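Local coordinates for putative sensory box/GGDEF family protein (Vibrio parahaemolyticus, PDB 3LID) that probably makes cyclic di-GMP from two GTP molecules through its GGDEF domain, the chain here being its extracellular PDC-fold sensor domain, at residues Ser70-Arg74 with Ile103-Ser107; Lys77-Ile82 with Arg94-Asp98; Arg83-Gly89 with Lys113-Phe119; Asn127-Trp133 with Arg153-Ser159. Residue numbers count along the deposited sequence, not the author numbering.

Contact 1 (Ser70-Arg74 with Ile103-Ser107); sequences SSVAR and IAGPS
Ala104 carries the largest buried area in this contact, and Ser70 and Arg74 of the facing helix close over it. Residues 70-74 are regular helix, with Arg74 N hydrogen-bonded to Ser70 O at 3.0 Å. Residues 103-106 are extended and run nearly antiparallel to the helix, at 156°. The two short axes approach to 7.4 Å. The backbones come nearest at Ser70 and Ala104, with CA atoms 5.0 Å apart. The methyl of Ala104 points at the helix. Its CB lies 3.4 Å from Ser70 O, 3.9 Å from Ser70 CB and 4.1 Å from Ala73 CB. These small side chains let strand and helix approach closely. In the m rotamer, Ser70 OG rests 3.5 Å from Gly105 CA but is hydrogen-bonded to Glu66 O within its own helix. Arg74 (m, t, m) folds back along the helix, so that its CG sits 3.8 Å from Ala104 CB. Its NH1 donates to water 1 at 2.9 Å, and Ala104 N donates to the same water at 3.0 Å. This water bridges side chain and strand backbone. The contact is helix-on-sheet packing at the sheet margin. Strand 103-106 is the outermost strand next to strand 91-98, whose Ile95 and Tyr97 also touch Ser70 and Ala73 of helix 59-76.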
# COMPACT_ATOMS: atom_id res chain seq x y z
N SER A 70 -9.79 -10.92 13.57
CA SER A 70 -9.75 -11.87 12.49
C SER A 70 -10.96 -11.59 11.58
O SER A 70 -10.81 -11.69 10.33
CB SER A 70 -9.83 -13.29 13.04
OG SER A 70 -8.63 -13.59 13.78
N SER A 71 -12.14 -11.37 12.18
CA SER A 71 -13.35 -11.04 11.36
C SER A 71 -13.15 -9.79 10.56
O SER A 71 -13.59 -9.70 9.39
CB SER A 71 -14.58 -10.91 12.28
OG SER A 71 -14.88 -12.18 12.88
N VAL A 72 -12.57 -8.77 11.18
CA VAL A 72 -12.36 -7.49 10.47
C VAL A 72 -11.36 -7.76 9.29
O VAL A 72 -11.55 -7.19 8.18
CB VAL A 72 -11.79 -6.37 11.42
CG1 VAL A 72 -11.34 -5.16 10.59
CG2 VAL A 72 -12.88 -5.98 12.40
N ALA A 73 -10.29 -8.53 9.55
CA ALA A 73 -9.33 -8.76 8.47
C ALA A 73 -10.00 -9.50 7.30
O ALA A 73 -9.67 -9.22 6.15
CB ALA A 73 -8.12 -9.63 8.98
N ARG A 74 -10.80 -10.52 7.60
CA ARG A 74 -11.50 -11.25 6.51
C ARG A 74 -12.48 -10.33 5.74
O ARG A 74 -12.66 -10.49 4.50
CB ARG A 74 -12.26 -12.49 7.05
CG ARG A 74 -11.27 -13.60 7.59
CD ARG A 74 -12.05 -14.91 7.88
NE ARG A 74 -12.94 -14.69 9.02
CZ ARG A 74 -12.61 -14.98 10.28
NH1 ARG A 74 -11.44 -15.57 10.57
NH2 ARG A 74 -13.48 -14.73 11.25
N ILE A 103 -7.67 -16.71 4.98
CA ILE A 103 -7.53 -17.18 6.35
C ILE A 103 -6.95 -16.07 7.23
O ILE A 103 -5.93 -15.48 6.82
CB ILE A 103 -6.61 -18.39 6.44
CG1 ILE A 103 -7.35 -19.58 5.80
CG2 ILE A 103 -6.31 -18.73 7.87
CD1 ILE A 103 -6.46 -20.67 5.37
N ALA A 104 -7.62 -15.77 8.35
CA ALA A 104 -7.11 -14.85 9.39
C ALA A 104 -7.04 -15.60 10.69
O ALA A 104 -7.96 -16.39 11.02
CB ALA A 104 -8.09 -13.66 9.59
N GLY A 105 -6.06 -15.29 11.54
CA GLY A 105 -6.13 -15.83 12.89
C GLY A 105 -4.91 -15.35 13.65
O GLY A 105 -3.96 -14.75 13.07
N PRO A 106 -4.88 -15.62 14.95
CA PRO A 106 -3.81 -15.05 15.78
C PRO A 106 -2.53 -15.85 15.69
O PRO A 106 -2.59 -17.09 15.42
CB PRO A 106 -4.40 -15.19 17.23
CG PRO A 106 -5.32 -16.39 17.13
CD PRO A 106 -5.99 -16.17 15.74
N SER A 107 -1.39 -15.22 15.97
CA SER A 107 -0.11 -15.94 16.07
C SER A 107 0.45 -15.82 17.46
O SER A 107 0.29 -14.72 18.12
CB SER A 107 0.90 -15.26 15.11
OG SER A 107 2.20 -15.82 15.14
O HOH W 1 -10.09 -17.46 8.80

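Contact 2 (Lys77-Ile82 with Arg94-Asp98); sequences KLYKQI and RIKYD
Tyr97 lays its ring along the bend at Lys77-Lys80. With chi1 t and chi2 75°, its CE2 comes 3.2 Å from Lys77 O, which lies at the ring edge. Its CD2 is 3.4 Å from Tyr79 O. Tyr97 OH is 3.5 Å from Lys77 CG. Water 2 links the two side chains, 2.7 Å from Tyr97 OH and 3.0 Å from Lys77 NZ, which donates to it. Lys77 follows a helix with positive phi (71°). Tyr79 is extended, the chain turns a corner at Lys80 (phi/psi -80/-28°), and Gln81 and Ile82 are extended again. Tyr97 N donates to Lys80 O at 3.0 Å. Gln81 and Lys96 form an antiparallel non-hydrogen-bonded pair, CA atoms 4.5 Å apart, with Gln81 CA 3.2 Å from Ile95 O. Ile82 and Ile95 form a hydrogen-bonded pair, CA atoms 5.2 Å apart. Ile82 N gives to Ile95 O at 2.9 Å, and Ile95 N to Ile82 O at 2.8 Å. The side chains of this pair share one face, CB to CB 4.4 Å, and both touch Trp69 of helix 59-76. Gln81 and Lys96 lie on the other face; the nearest atoms of the Gln81 side chain and a bound phosphate, probably from the crystallisation liquor, are about 3 Å apart. This is the beta hairpin of strands 79-86 and 91-98, within the seven-stranded antiparallel sheet of this PDC sensor domain.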
# COMPACT_ATOMS: atom_id res chain seq x y z
N LYS A 77 -9.89 -7.27 3.98
CA LYS A 77 -8.92 -7.95 3.08
C LYS A 77 -7.57 -7.20 2.91
O LYS A 77 -6.57 -7.86 2.60
CB LYS A 77 -9.50 -8.25 1.68
CG LYS A 77 -10.80 -9.04 1.85
CD LYS A 77 -11.38 -9.28 0.45
CE LYS A 77 -12.80 -9.72 0.56
NZ LYS A 77 -12.82 -11.12 0.92
N LEU A 78 -7.55 -5.88 3.12
CA LEU A 78 -6.36 -5.14 2.80
C LEU A 78 -5.34 -5.05 3.95
O LEU A 78 -4.26 -4.46 3.76
CB LEU A 78 -6.68 -3.69 2.32
CG LEU A 78 -7.57 -2.87 3.28
CD1 LEU A 78 -6.67 -2.23 4.24
CD2 LEU A 78 -8.33 -1.73 2.48
N TYR A 79 -5.69 -5.60 5.09
CA TYR A 79 -4.70 -5.68 6.23
C TYR A 79 -4.02 -7.03 6.28
O TYR A 79 -4.70 -8.05 6.38
CB TYR A 79 -5.37 -5.40 7.58
CG TYR A 79 -6.07 -4.09 7.59
CD1 TYR A 79 -5.36 -2.91 7.67
CD2 TYR A 79 -7.49 -4.02 7.46
CE1 TYR A 79 -6.00 -1.67 7.66
CE2 TYR A 79 -8.13 -2.79 7.47
CZ TYR A 79 -7.38 -1.62 7.50
OH TYR A 79 -8.01 -0.40 7.49
N LYS A 80 -2.70 -7.03 6.13
CA LYS A 80 -1.92 -8.24 6.22
C LYS A 80 -1.68 -8.62 7.72
O LYS A 80 -1.59 -9.78 8.06
CB LYS A 80 -0.61 -8.01 5.47
CG LYS A 80 0.17 -9.31 5.38
CD LYS A 80 1.03 -9.32 4.13
CE LYS A 80 1.71 -10.64 3.95
NZ LYS A 80 2.74 -10.81 5.01
N GLN A 81 -1.67 -7.63 8.59
CA GLN A 81 -1.60 -7.88 10.02
C GLN A 81 -2.33 -6.81 10.74
O GLN A 81 -2.41 -5.71 10.26
CB GLN A 81 -0.11 -7.74 10.54
CG GLN A 81 0.82 -8.74 9.87
CD GLN A 81 2.23 -8.59 10.45
OE1 GLN A 81 3.14 -7.96 9.84
NE2 GLN A 81 2.40 -9.10 11.65
N ILE A 82 -2.83 -7.14 11.94
CA ILE A 82 -3.45 -6.19 12.83
C ILE A 82 -2.87 -6.57 14.20
O ILE A 82 -2.98 -7.73 14.61
CB ILE A 82 -4.97 -6.34 12.88
CG1 ILE A 82 -5.53 -6.06 11.45
CG2 ILE A 82 -5.58 -5.31 13.93
CD1 ILE A 82 -7.06 -6.31 11.40
N ARG A 94 -1.54 -10.33 17.86
CA ARG A 94 -1.09 -10.29 16.46
C ARG A 94 -2.00 -11.18 15.60
O ARG A 94 -1.98 -12.42 15.74
CB ARG A 94 0.34 -10.85 16.40
CG ARG A 94 0.90 -10.91 14.99
CD ARG A 94 2.42 -11.15 15.02
NE ARG A 94 2.94 -11.12 13.66
CZ ARG A 94 3.82 -11.99 13.15
NH1 ARG A 94 4.35 -13.00 13.87
NH2 ARG A 94 4.18 -11.85 11.85
N ILE A 95 -2.81 -10.54 14.76
CA ILE A 95 -3.66 -11.31 13.82
C ILE A 95 -2.96 -11.15 12.50
O ILE A 95 -2.57 -10.06 12.14
CB ILE A 95 -5.07 -10.67 13.81
CG1 ILE A 95 -5.84 -10.97 15.15
CG2 ILE A 95 -5.87 -11.04 12.56
CD1 ILE A 95 -5.71 -12.24 15.72
N LYS A 96 -2.88 -12.26 11.78
CA LYS A 96 -2.28 -12.28 10.42
C LYS A 96 -3.38 -12.71 9.47
O LYS A 96 -4.23 -13.55 9.83
CB LYS A 96 -1.09 -13.26 10.30
CG LYS A 96 0.02 -12.84 11.29
CD LYS A 96 1.08 -13.86 11.25
CE LYS A 96 1.85 -13.67 9.86
NZ LYS A 96 3.15 -14.48 9.82
N TYR A 97 -3.34 -12.17 8.24
CA TYR A 97 -4.38 -12.50 7.26
C TYR A 97 -3.69 -12.78 5.94
O TYR A 97 -2.70 -12.07 5.54
CB TYR A 97 -5.39 -11.33 7.14
CG TYR A 97 -6.33 -11.51 5.94
CD1 TYR A 97 -7.36 -12.46 6.01
CD2 TYR A 97 -6.15 -10.73 4.81
CE1 TYR A 97 -8.25 -12.61 4.95
CE2 TYR A 97 -7.02 -10.86 3.70
CZ TYR A 97 -8.06 -11.79 3.81
OH TYR A 97 -8.90 -11.91 2.71
N ASP A 98 -4.19 -13.80 5.24
CA ASP A 98 -3.57 -14.18 3.99
C ASP A 98 -4.64 -14.04 2.88
O ASP A 98 -5.62 -14.77 2.91
CB ASP A 98 -3.22 -15.69 4.02
CG ASP A 98 -2.63 -16.17 2.68
OD1 ASP A 98 -1.54 -15.74 2.28
OD2 ASP A 98 -3.24 -17.06 2.07
O HOH W 2 -11.48 -12.57 3.16

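Contact 3 (Arg83-Gly89 with Lys113-Phe119); sequences RFLDTSG and KSAREYF. With PO4 (phosphate ion), chain C.
A basic pocket holding a phosphate ion, probably from the crystallisation liquor, lies where these segments meet. Arg83 NH1 donates to phosphate O2 at 3.0 Å and Arg83 NH2 to phosphate O3 at 2.8 Å. Lys113 NZ and Tyr118 OH each donate to phosphate O2 at 2.7 Å. Arg116 NH1 donates to phosphate O4 at 2.8 Å. The anion offsets like charges: Arg83 NH1 is 4.3 Å from Lys113 NZ. Arg83 is also salt-bridged to Glu91. In Cache-type PDC sensors, the ligand pocket commonly lies between the sheet and its covering segments. Type I turns run from Asp86 to Gly89 and from Lys113 to Arg116, which occupies the N-cap position before helix 117-124. Lys113 N donates to Gly89 O at 2.8 Å. Any CB on Gly89 (phi/psi 86/14°) would jam against the preceding carbonyl and clash with Phe119 CZ and Ser114 CB. Its CA instead lies over the Phe119 ring face, 3.7 Å from the centroid, a CH-pi contact. Leu85 CD2 packs 4.0 Å from Phe119 CD1.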
# COMPACT_ATOMS: atom_id res chain seq x y z
N ARG A 83 -2.20 -5.61 14.84
CA ARG A 83 -1.46 -5.91 16.06
C ARG A 83 -1.69 -4.88 17.12
O ARG A 83 -1.98 -3.70 16.89
CB ARG A 83 0.01 -5.85 15.76
CG ARG A 83 0.48 -7.07 14.91
CD ARG A 83 2.01 -7.00 14.59
NE ARG A 83 2.21 -5.89 13.62
CZ ARG A 83 3.43 -5.55 13.16
NH1 ARG A 83 4.54 -6.21 13.59
NH2 ARG A 83 3.54 -4.59 12.23
N PHE A 84 -1.46 -5.33 18.36
CA PHE A 84 -1.34 -4.39 19.46
C PHE A 84 0.06 -4.64 20.05
O PHE A 84 0.44 -5.80 20.32
CB PHE A 84 -2.40 -4.65 20.57
CG PHE A 84 -2.35 -3.61 21.63
CD1 PHE A 84 -2.89 -2.34 21.39
CD2 PHE A 84 -1.61 -3.85 22.82
CE1 PHE A 84 -2.80 -1.34 22.33
CE2 PHE A 84 -1.50 -2.79 23.84
CZ PHE A 84 -2.14 -1.56 23.55
N LEU A 85 0.86 -3.57 20.15
CA LEU A 85 2.20 -3.61 20.79
C LEU A 85 2.08 -2.88 22.12
O LEU A 85 1.42 -1.86 22.25
CB LEU A 85 3.27 -2.85 19.91
CG LEU A 85 3.82 -3.66 18.71
CD1 LEU A 85 2.74 -4.11 17.73
CD2 LEU A 85 4.79 -2.63 17.93
N ASP A 86 2.78 -3.41 23.13
CA ASP A 86 2.71 -2.67 24.40
C ASP A 86 3.65 -1.48 24.38
O ASP A 86 4.32 -1.22 23.34
CB ASP A 86 2.97 -3.66 25.54
CG ASP A 86 4.41 -4.19 25.60
OD1 ASP A 86 5.39 -3.71 24.96
OD2 ASP A 86 4.58 -5.22 26.36
N THR A 87 3.74 -0.77 25.52
CA THR A 87 4.56 0.45 25.47
C THR A 87 6.03 0.18 25.26
O THR A 87 6.75 1.05 24.81
CB THR A 87 4.39 1.34 26.73
OG1 THR A 87 4.74 0.53 27.87
CG2 THR A 87 2.96 1.79 26.85
N SER A 88 6.50 -1.03 25.54
CA SER A 88 7.90 -1.37 25.29
C SER A 88 8.19 -1.78 23.86
O SER A 88 9.36 -1.99 23.48
CB SER A 88 8.37 -2.47 26.28
OG SER A 88 7.80 -3.73 25.89
N GLY A 89 7.12 -1.82 23.05
CA GLY A 89 7.24 -2.24 21.64
C GLY A 89 7.16 -3.74 21.38
O GLY A 89 7.47 -4.21 20.26
N LYS A 113 9.56 -5.23 18.78
CA LYS A 113 9.71 -4.39 17.59
C LYS A 113 10.29 -3.04 17.94
O LYS A 113 10.25 -2.09 17.15
CB LYS A 113 8.36 -4.18 16.94
CG LYS A 113 7.85 -5.46 16.35
CD LYS A 113 8.53 -5.77 14.98
CE LYS A 113 8.14 -7.16 14.52
NZ LYS A 113 8.60 -7.42 13.07
N SER A 114 10.82 -2.94 19.18
CA SER A 114 11.26 -1.63 19.62
C SER A 114 12.40 -0.99 18.83
O SER A 114 12.55 0.27 18.91
CB SER A 114 11.57 -1.65 21.11
OG SER A 114 12.72 -2.47 21.32
N ALA A 115 13.20 -1.78 18.09
CA ALA A 115 14.30 -1.20 17.30
C ALA A 115 13.83 -0.61 15.96
O ALA A 115 14.58 0.14 15.31
CB ALA A 115 15.35 -2.25 17.02
N ARG A 116 12.58 -0.87 15.58
CA ARG A 116 12.10 -0.41 14.29
C ARG A 116 11.81 1.06 14.29
O ARG A 116 11.23 1.60 15.23
CB ARG A 116 10.83 -1.14 13.93
CG ARG A 116 11.13 -2.67 13.57
CD ARG A 116 12.02 -2.85 12.34
NE ARG A 116 11.29 -2.47 11.08
CZ ARG A 116 10.38 -3.25 10.47
NH1 ARG A 116 10.03 -4.47 10.98
NH2 ARG A 116 9.77 -2.78 9.32
N GLU A 117 12.17 1.72 13.18
CA GLU A 117 11.87 3.16 13.13
C GLU A 117 10.39 3.48 13.17
O GLU A 117 9.99 4.53 13.67
CB GLU A 117 12.56 3.75 11.88
CG GLU A 117 14.11 3.67 12.00
CD GLU A 117 14.71 4.56 13.14
OE1 GLU A 117 14.02 5.46 13.67
OE2 GLU A 117 15.87 4.32 13.58
N TYR A 118 9.54 2.57 12.69
CA TYR A 118 8.13 2.89 12.66
C TYR A 118 7.63 2.90 14.07
O TYR A 118 6.70 3.64 14.40
CB TYR A 118 7.31 1.92 11.75
CG TYR A 118 7.09 0.50 12.26
CD1 TYR A 118 6.20 0.23 13.33
CD2 TYR A 118 7.75 -0.58 11.66
CE1 TYR A 118 5.98 -1.08 13.76
CE2 TYR A 118 7.53 -1.90 12.08
CZ TYR A 118 6.67 -2.12 13.16
OH TYR A 118 6.43 -3.42 13.52
N PHE A 119 8.27 2.09 14.94
CA PHE A 119 7.89 2.06 16.33
C PHE A 119 8.33 3.32 17.05
O PHE A 119 7.54 3.92 17.79
CB PHE A 119 8.43 0.83 17.08
CG PHE A 119 8.09 0.89 18.53
CD1 PHE A 119 6.79 0.69 18.95
CD2 PHE A 119 9.09 1.21 19.45
CE1 PHE A 119 6.49 0.76 20.32
CE2 PHE A 119 8.78 1.29 20.83
CZ PHE A 119 7.51 1.07 21.22
P PO4 C . 6.56 -5.47 10.43
O1 PO4 C . 5.99 -6.87 10.15
O2 PO4 C . 6.98 -5.55 11.91
O3 PO4 C . 5.53 -4.39 10.27
O4 PO4 C . 7.79 -5.20 9.56

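Contact 4 (Asn127-Trp133 with Arg153-Ser159); sequences NEQISAW and RILMPIS. With PO4 (phosphate ion), chain C; EDO (1,2-ethanediol), chain G.
The two segments run antiparallel, 173° apart end to end. Ser131 and Leu155 form a hydrogen-bonded pair: Ser131 N to Leu155 O and Leu155 N to Ser131 O are both 2.9 Å. Ala132 and Ile154 follow as a non-hydrogen-bonded pair, CA atoms 4.3 Å apart. Trp133 N then donates to Arg153 O at 2.9 Å. Glu128, with positive phi (76°), donates from N to Pro157 O at 2.8 Å. These neighbouring strands, 131-140 and 150-160, belong to the seven-stranded antiparallel sheet of the PDC domain. Ala132 and Ile154 share one face, where helix 9-45 touches Ile154; Ser131 and Leu155 share the other, where Tyr121 of helix 117-124 touches Leu155. Ile130 CG2 meets Ile154 CG2 at 3.7 Å. Trp133 CB lies 4.2 Å from Leu155 CD1, and Trp133 touches Glu117 and Tyr118. Glu128 OE1 accepts from Ser159 N at 2.8 Å and OE2 from Ser159 OG at 2.6 Å. Arg153 hydrogen-bonds the phosphate ion, NE to phosphate O3 at 2.6 Å and NH2 to phosphate O4 at 2.9 Å.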
# COMPACT_ATOMS: atom_id res chain seq x y z
N ASN A 127 -1.51 10.42 22.40
CA ASN A 127 -2.54 9.40 22.65
C ASN A 127 -3.72 9.58 21.72
O ASN A 127 -4.19 10.69 21.58
CB ASN A 127 -3.05 9.42 24.12
CG ASN A 127 -1.98 9.03 25.14
OD1 ASN A 127 -1.03 8.34 24.81
ND2 ASN A 127 -2.20 9.39 26.43
N GLU A 128 -4.13 8.50 21.04
CA GLU A 128 -5.32 8.39 20.23
C GLU A 128 -5.11 9.09 18.89
O GLU A 128 -6.02 9.17 18.10
CB GLU A 128 -6.57 8.88 20.98
CG GLU A 128 -7.30 7.76 21.72
CD GLU A 128 -6.54 7.17 22.90
OE1 GLU A 128 -6.54 5.94 23.05
OE2 GLU A 128 -5.94 7.96 23.64
N GLN A 129 -3.89 9.59 18.66
CA GLN A 129 -3.58 10.19 17.36
C GLN A 129 -3.31 9.11 16.34
O GLN A 129 -2.44 8.25 16.55
CB GLN A 129 -2.32 11.05 17.48
CG GLN A 129 -1.92 11.69 16.10
CD GLN A 129 -0.66 12.49 16.14
OE1 GLN A 129 0.04 12.63 17.16
NE2 GLN A 129 -0.31 13.02 14.95
N ILE A 130 -4.00 9.16 15.20
CA ILE A 130 -3.75 8.17 14.14
C ILE A 130 -2.78 8.75 13.12
O ILE A 130 -3.02 9.85 12.59
CB ILE A 130 -5.04 7.82 13.48
CG1 ILE A 130 -6.07 7.36 14.56
CG2 ILE A 130 -4.78 6.70 12.46
CD1 ILE A 130 -7.44 6.94 14.00
N SER A 131 -1.67 8.07 12.84
CA SER A 131 -0.82 8.55 11.80
C SER A 131 -0.37 7.29 11.04
O SER A 131 -0.99 6.26 11.14
CB SER A 131 0.38 9.30 12.36
OG SER A 131 1.18 9.94 11.30
N ALA A 132 0.69 7.43 10.24
CA ALA A 132 1.11 6.32 9.37
C ALA A 132 2.58 6.39 9.01
O ALA A 132 3.14 7.49 8.99
CB ALA A 132 0.24 6.23 8.04
N TRP A 133 3.20 5.24 8.76
CA TRP A 133 4.60 5.18 8.39
C TRP A 133 4.66 5.05 6.84
O TRP A 133 3.72 4.53 6.21
CB TRP A 133 5.23 3.94 9.07
CG TRP A 133 6.71 3.85 8.92
CD1 TRP A 133 7.41 2.85 8.33
CD2 TRP A 133 7.67 4.80 9.45
NE1 TRP A 133 8.78 3.14 8.43
CE2 TRP A 133 8.96 4.32 9.08
CE3 TRP A 133 7.54 6.03 10.11
CZ2 TRP A 133 10.15 4.99 9.43
CZ3 TRP A 133 8.75 6.74 10.48
CH2 TRP A 133 10.03 6.22 10.10
N ARG A 153 2.01 1.18 7.25
CA ARG A 153 1.58 0.83 8.64
C ARG A 153 0.81 2.02 9.21
O ARG A 153 1.32 3.13 9.30
CB ARG A 153 2.85 0.58 9.51
CG ARG A 153 3.49 -0.78 9.10
CD ARG A 153 4.95 -0.86 9.65
NE ARG A 153 5.61 -2.06 9.17
CZ ARG A 153 6.17 -2.15 7.97
NH1 ARG A 153 6.11 -1.08 7.11
NH2 ARG A 153 6.75 -3.29 7.62
N ILE A 154 -0.42 1.77 9.64
CA ILE A 154 -1.22 2.80 10.36
C ILE A 154 -0.87 2.63 11.88
O ILE A 154 -0.80 1.46 12.33
CB ILE A 154 -2.68 2.53 10.18
CG1 ILE A 154 -3.01 2.27 8.67
CG2 ILE A 154 -3.47 3.69 10.78
CD1 ILE A 154 -2.62 3.47 7.75
N LEU A 155 -0.63 3.73 12.56
CA LEU A 155 -0.11 3.72 13.93
C LEU A 155 -0.99 4.57 14.80
O LEU A 155 -1.36 5.65 14.40
CB LEU A 155 1.27 4.33 13.89
CG LEU A 155 2.22 3.66 12.90
CD1 LEU A 155 3.50 4.52 12.84
CD2 LEU A 155 2.63 2.19 13.47
N MET A 156 -1.37 4.05 15.99
CA MET A 156 -2.24 4.83 16.89
C MET A 156 -1.91 4.40 18.33
O MET A 156 -2.25 3.27 18.73
CB MET A 156 -3.71 4.52 16.51
CG MET A 156 -4.76 5.26 17.36
SD MET A 156 -6.36 4.67 16.95
CE MET A 156 -7.12 5.67 18.18
N PRO A 157 -1.35 5.32 19.12
CA PRO A 157 -1.16 4.98 20.57
C PRO A 157 -2.55 4.94 21.23
O PRO A 157 -3.44 5.75 20.89
CB PRO A 157 -0.35 6.14 21.14
CG PRO A 157 0.23 6.83 19.82
CD PRO A 157 -0.82 6.65 18.77
N ILE A 158 -2.76 3.97 22.15
CA ILE A 158 -4.05 3.73 22.73
C ILE A 158 -3.85 3.94 24.27
O ILE A 158 -2.92 3.40 24.84
CB ILE A 158 -4.55 2.27 22.54
CG1 ILE A 158 -4.67 1.95 21.00
CG2 ILE A 158 -5.99 2.17 23.24
CD1 ILE A 158 -5.59 2.94 20.25
N SER A 159 -4.74 4.74 24.85
CA SER A 159 -4.63 5.04 26.30
C SER A 159 -5.92 4.65 27.03
O SER A 159 -7.02 4.50 26.45
CB SER A 159 -4.29 6.51 26.52
OG SER A 159 -5.35 7.36 26.06
P PO4 C . 6.56 -5.47 10.43
O1 PO4 C . 5.99 -6.87 10.15
O2 PO4 C . 6.98 -5.55 11.91
O3 PO4 C . 5.53 -4.39 10.27
O4 PO4 C . 7.79 -5.20 9.56
C1 EDO G . 5.55 9.95 9.08
O1 EDO G . 5.46 8.91 8.09
C2 EDO G . 7.01 10.22 9.41
O2 EDO G . 7.81 9.69 8.36

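All four contacts reach one antiparallel sheet of the sensor domain. Contacts 1 and 2 touch, with centres about 6 Å apart; Ser107 N probably hydrogen-bonds to Arg94 O at 2.9 Å, as Asp98 N does to Ile103 O at 2.9 Å. Contact 3 carries strand 79-86 on from contact 2, where Arg94 CG packs 3.9 Å from Arg83 CG. Contacts 3 and 4 lie about 12 Å apart between centres and share the phosphate. Tyr118 CD2 is 3.5 Å from Arg153 CD, and Tyr118 CB is 3.5 Å from Trp133 CG. Arg139 and Asn171 also bind the ion. Contact 1 stands about 21 Å from contacts 3 and 4, centre to centre.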